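PDB 1VE2: uroporphyrin-III C-methyltransferase from Thermus thermophilus, which probably transfers methyl groups from S-adenosyl-L-methionine to carbon atoms of uroporphyrinogen III in porphyrin biosynthesis. Local coordinates for residues L148-M160 and P211-G223. Numbering follows the deposited sequence.
Sequences LPLPRADTLVLLM and PSPALLVVGKVVG
Leu-156 and Val-218 form an antiparallel hydrogen-bonded pair: Leu-156 N bonds Val-218 O at 3.0 Å, and Val-218 N bonds Leu-156 O at 2.9 Å. Both bonds are nearly straight and lie in the carbonyl planes. Leu-158 and Leu-216 pair in the same way, but the Leu-216 N bond is more bent and Leu-158 N sits 20° out of the Leu-216 carbonyl plane. Strands 155-159 and 214-218 lie inside the mixed sheet, between 138-142 and 181-186. The separate parallel sheet with strand 4-9 completes this two-sheet member of the tetrapyrrole methylase family.

The buried packing is apolar on both faces. Leu-156 and Val-218 run alongside each other on one face, with Leu-156 CB 3.7 Å from Val-218 CG1. Leu-172 of helix 168-173 packs on Leu-156 and Leu-158, and Leu-168 on Leu-216. On the other face Thr-155 CG2 meets Val-217 CG1 at 3.7 Å. The methyl stands anti to the backbone N (chi1 -58° for OG1), which leaves the hydroxyl beside that N, near Val-221 CG1.

Thr-155 OG1 bonds Leu-129 O and accepts from a water at 2.7 Å. The same water donates to Asp-154 O and accepts from Val-221 N. A second water joins Asp-154 O to Lys-220 N, so two waters link the start of strand 155-159 to the 3-10 segment 220-223. A valine at Thr-155 would probably leave Leu-129 O without this donor and the first water without one acceptor.

The Met-160 end is looser and more exposed. Met-160 N bonds Ala-214 O with a bend at the hydrogen (138°), and Met-160 CE touches Pro-213 CB at 3.7 Å. The chemistry implies a buried apolar centre held by backbone bonds and aliphatic packing, with ordered water completing the polar groups at one end.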
loop_
_atom_site.group_PDB
_atom_site.type_symbol
_atom_site.label_atom_id
_atom_site.label_comp_id
_atom_site.label_asym_id
_atom_site.label_seq_id
_atom_site.Cartn_x
_atom_site.Cartn_y
_atom_site.Cartn_z
ATOM N N LEU A 148 -24.052 3.445 -3.532
ATOM C CA LEU A 148 -23.274 3.082 -4.711
ATOM C C LEU A 148 -22.733 1.651 -4.672
ATOM O O LEU A 148 -22.407 1.122 -3.607
ATOM C CB LEU A 148 -22.124 4.077 -4.894
ATOM C CG LEU A 148 -22.499 5.499 -5.331
ATOM C CD1 LEU A 148 -23.463 6.138 -4.331
ATOM C CD2 LEU A 148 -21.230 6.336 -5.460
ATOM N N PRO A 149 -22.634 1.006 -5.847
ATOM C CA PRO A 149 -22.140 -0.370 -5.989
ATOM C C PRO A 149 -20.708 -0.565 -5.499
ATOM O O PRO A 149 -19.883 0.348 -5.568
ATOM C CB PRO A 149 -22.263 -0.630 -7.490
ATOM C CG PRO A 149 -23.409 0.254 -7.898
ATOM C CD PRO A 149 -23.094 1.525 -7.147
ATOM N N LEU A 150 -20.427 -1.767 -5.005
ATOM C CA LEU A 150 -19.099 -2.111 -4.518
ATOM C C LEU A 150 -18.271 -2.624 -5.694
ATOM O O LEU A 150 -18.821 -3.100 -6.688
ATOM C CB LEU A 150 -19.194 -3.213 -3.457
ATOM C CG LEU A 150 -19.699 -2.868 -2.055
ATOM C CD1 LEU A 150 -19.978 -4.151 -1.284
ATOM C CD2 LEU A 150 -18.661 -2.025 -1.325
ATOM N N PRO A 151 -16.934 -2.519 -5.605
ATOM C CA PRO A 151 -16.117 -3.015 -6.715
ATOM C C PRO A 151 -16.184 -4.536 -6.746
ATOM O O PRO A 151 -16.797 -5.147 -5.865
ATOM C CB PRO A 151 -14.711 -2.499 -6.379
ATOM C CG PRO A 151 -14.723 -2.382 -4.884
ATOM C CD PRO A 151 -16.110 -1.834 -4.594
ATOM N N ARG A 152 -15.573 -5.143 -7.764
ATOM C CA ARG A 152 -15.536 -6.601 -7.898
ATOM C C ARG A 152 -14.091 -7.083 -7.976
ATOM O O ARG A 152 -13.350 -6.689 -8.875
ATOM C CB ARG A 152 -16.251 -7.071 -9.168
ATOM C CG ARG A 152 -17.762 -6.941 -9.167
ATOM C CD ARG A 152 -18.331 -7.581 -10.426
ATOM N NE ARG A 152 -19.778 -7.418 -10.541
ATOM C CZ ARG A 152 -20.672 -8.000 -9.744
ATOM N NH1 ARG A 152 -20.281 -8.796 -8.755
ATOM N NH2 ARG A 152 -21.965 -7.783 -9.939
ATOM N N ALA A 153 -13.702 -7.937 -7.036
ATOM C CA ALA A 153 -12.355 -8.499 -6.998
ATOM C C ALA A 153 -12.455 -9.774 -6.162
ATOM O O ALA A 153 -13.454 -9.972 -5.461
ATOM C CB ALA A 153 -11.390 -7.513 -6.350
ATOM N N ASP A 154 -11.446 -10.633 -6.221
ATOM C CA ASP A 154 -11.499 -11.871 -5.441
ATOM C C ASP A 154 -11.502 -11.590 -3.947
ATOM O O ASP A 154 -12.097 -12.342 -3.173
ATOM C CB ASP A 154 -10.328 -12.784 -5.789
ATOM C CG ASP A 154 -10.415 -13.318 -7.206
ATOM O OD1 ASP A 154 -11.528 -13.320 -7.771
ATOM O OD2 ASP A 154 -9.379 -13.738 -7.748
ATOM N N THR A 155 -10.826 -10.514 -3.555
ATOM C CA THR A 155 -10.749 -10.097 -2.155
ATOM C C THR A 155 -11.178 -8.640 -2.075
ATOM O O THR A 155 -10.672 -7.797 -2.821
ATOM C CB THR A 155 -9.309 -10.178 -1.595
ATOM O OG1 THR A 155 -8.812 -11.517 -1.712
ATOM C CG2 THR A 155 -9.285 -9.752 -0.118
ATOM N N LEU A 156 -12.114 -8.340 -1.178
ATOM C CA LEU A 156 -12.571 -6.971 -1.011
ATOM C C LEU A 156 -12.178 -6.425 0.355
ATOM O O LEU A 156 -12.405 -7.074 1.376
ATOM C CB LEU A 156 -14.086 -6.893 -1.164
ATOM C CG LEU A 156 -14.728 -5.545 -0.845
ATOM C CD1 LEU A 156 -14.246 -4.471 -1.824
ATOM C CD2 LEU A 156 -16.245 -5.701 -0.930
ATOM N N VAL A 157 -11.569 -5.243 0.360
ATOM C CA VAL A 157 -11.168 -4.583 1.597
ATOM C C VAL A 157 -11.994 -3.307 1.724
ATOM O O VAL A 157 -12.051 -2.495 0.797
ATOM C CB VAL A 157 -9.667 -4.200 1.590
ATOM C CG1 VAL A 157 -9.281 -3.570 2.924
ATOM C CG2 VAL A 157 -8.819 -5.429 1.318
ATOM N N LEU A 158 -12.666 -3.141 2.857
ATOM C CA LEU A 158 -13.459 -1.938 3.074
ATOM C C LEU A 158 -12.959 -1.180 4.292
ATOM O O LEU A 158 -12.800 -1.745 5.372
ATOM C CB LEU A 158 -14.942 -2.277 3.260
ATOM C CG LEU A 158 -15.681 -2.779 2.018
ATOM C CD1 LEU A 158 -17.152 -3.006 2.369
ATOM C CD2 LEU A 158 -15.555 -1.765 0.893
ATOM N N LEU A 159 -12.697 0.105 4.101
ATOM C CA LEU A 159 -12.226 0.950 5.182
ATOM C C LEU A 159 -13.467 1.512 5.866
ATOM O O LEU A 159 -14.420 1.915 5.199
ATOM C CB LEU A 159 -11.362 2.087 4.627
ATOM C CG LEU A 159 -10.208 1.646 3.708
ATOM C CD1 LEU A 159 -9.526 2.852 3.086
ATOM C CD2 LEU A 159 -9.211 0.832 4.499
ATOM N N MET A 160 -13.453 1.503 7.195
ATOM C CA MET A 160 -14.556 2.017 8.000
ATOM C C MET A 160 -15.909 1.465 7.562
ATOM O O MET A 160 -16.828 2.220 7.250
ATOM C CB MET A 160 -14.557 3.546 7.937
ATOM C CG MET A 160 -13.167 4.132 8.159
ATOM S SD MET A 160 -13.080 5.928 8.254
ATOM C CE MET A 160 -12.812 6.159 10.025
ATOM N N PRO A 211 -14.206 -1.880 18.203
ATOM C CA PRO A 211 -13.643 -0.534 18.314
ATOM C C PRO A 211 -13.614 0.170 16.954
ATOM O O PRO A 211 -14.075 -0.372 15.945
ATOM C CB PRO A 211 -12.238 -0.804 18.830
ATOM C CG PRO A 211 -12.437 -1.948 19.719
ATOM C CD PRO A 211 -13.333 -2.854 18.877
ATOM N N SER A 212 -13.056 1.377 16.938
ATOM C CA SER A 212 -12.938 2.162 15.714
ATOM C C SER A 212 -11.630 2.956 15.660
ATOM O O SER A 212 -11.075 3.337 16.694
ATOM C CB SER A 212 -14.120 3.123 15.586
ATOM O OG SER A 212 -15.335 2.419 15.411
ATOM N N PRO A 213 -11.112 3.203 14.442
ATOM C CA PRO A 213 -11.683 2.778 13.158
ATOM C C PRO A 213 -11.375 1.304 12.915
ATOM O O PRO A 213 -10.545 0.717 13.608
ATOM C CB PRO A 213 -10.979 3.687 12.157
ATOM C CG PRO A 213 -9.609 3.805 12.756
ATOM C CD PRO A 213 -9.923 4.047 14.225
ATOM N N ALA A 214 -12.039 0.704 11.933
ATOM C CA ALA A 214 -11.805 -0.702 11.643
ATOM C C ALA A 214 -11.766 -1.007 10.148
ATOM O O ALA A 214 -12.221 -0.212 9.323
ATOM C CB ALA A 214 -12.867 -1.552 12.319
ATOM N N LEU A 215 -11.209 -2.169 9.820
ATOM C CA LEU A 215 -11.088 -2.633 8.445
ATOM C C LEU A 215 -11.907 -3.899 8.290
ATOM O O LEU A 215 -12.102 -4.643 9.249
ATOM C CB LEU A 215 -9.640 -2.994 8.109
ATOM C CG LEU A 215 -8.507 -1.977 8.140
ATOM C CD1 LEU A 215 -7.190 -2.690 7.844
ATOM C CD2 LEU A 215 -8.768 -0.885 7.119
ATOM N N LEU A 216 -12.358 -4.147 7.071
ATOM C CA LEU A 216 -13.124 -5.341 6.756
ATOM C C LEU A 216 -12.466 -5.986 5.543
ATOM O O LEU A 216 -12.114 -5.293 4.588
ATOM C CB LEU A 216 -14.573 -4.976 6.422
ATOM C CG LEU A 216 -15.537 -6.100 6.021
ATOM C CD1 LEU A 216 -16.980 -5.613 6.192
ATOM C CD2 LEU A 216 -15.286 -6.532 4.579
ATOM N N VAL A 217 -12.272 -7.298 5.600
ATOM C CA VAL A 217 -11.688 -8.037 4.486
ATOM C C VAL A 217 -12.570 -9.262 4.251
ATOM O O VAL A 217 -12.808 -10.048 5.172
ATOM C CB VAL A 217 -10.248 -8.508 4.788
ATOM C CG1 VAL A 217 -9.638 -9.131 3.534
ATOM C CG2 VAL A 217 -9.405 -7.343 5.281
ATOM N N VAL A 218 -13.058 -9.419 3.022
ATOM C CA VAL A 218 -13.919 -10.544 2.689
ATOM C C VAL A 218 -13.445 -11.281 1.433
ATOM O O VAL A 218 -12.913 -10.672 0.501
ATOM C CB VAL A 218 -15.394 -10.069 2.537
ATOM C CG1 VAL A 218 -15.491 -8.958 1.504
ATOM C CG2 VAL A 218 -16.300 -11.247 2.170
ATOM N N GLY A 219 -13.621 -12.600 1.427
ATOM C CA GLY A 219 -13.203 -13.396 0.290
ATOM C C GLY A 219 -12.597 -14.716 0.728
ATOM O O GLY A 219 -12.244 -14.888 1.893
ATOM N N LYS A 220 -12.473 -15.647 -0.213
ATOM C CA LYS A 220 -11.908 -16.962 0.064
ATOM C C LYS A 220 -10.539 -16.933 0.743
ATOM O O LYS A 220 -10.203 -17.842 1.507
ATOM C CB LYS A 220 -11.807 -17.774 -1.233
ATOM C CG LYS A 220 -13.151 -18.126 -1.861
ATOM C CD LYS A 220 -12.976 -18.920 -3.144
ATOM C CE LYS A 220 -14.323 -19.335 -3.715
ATOM N NZ LYS A 220 -14.166 -20.138 -4.958
ATOM N N VAL A 221 -9.745 -15.897 0.483
ATOM C CA VAL A 221 -8.417 -15.827 1.080
ATOM C C VAL A 221 -8.473 -15.659 2.602
ATOM O O VAL A 221 -7.547 -16.044 3.307
ATOM C CB VAL A 221 -7.578 -14.662 0.488
ATOM C CG1 VAL A 221 -8.117 -13.323 0.976
ATOM C CG2 VAL A 221 -6.106 -14.840 0.867
ATOM N N VAL A 222 -9.556 -15.075 3.097
ATOM C CA VAL A 222 -9.717 -14.852 4.532
ATOM C C VAL A 222 -9.813 -16.186 5.284
ATOM O O VAL A 222 -9.657 -16.240 6.511
ATOM C CB VAL A 222 -10.974 -13.983 4.809
ATOM C CG1 VAL A 222 -11.190 -13.813 6.299
ATOM C CG2 VAL A 222 -10.803 -12.606 4.164
ATOM N N GLY A 223 -10.041 -17.267 4.541
ATOM C CA GLY A 223 -10.140 -18.575 5.166
ATOM C C GLY A 223 -8.832 -19.023 5.785
ATOM O O GLY A 223 -8.802 -19.945 6.596
HETATM O O HOH W 1 -10.374 -13.662 -1.285
HETATM O O HOH W 2 -13.238 -14.721 -2.890
#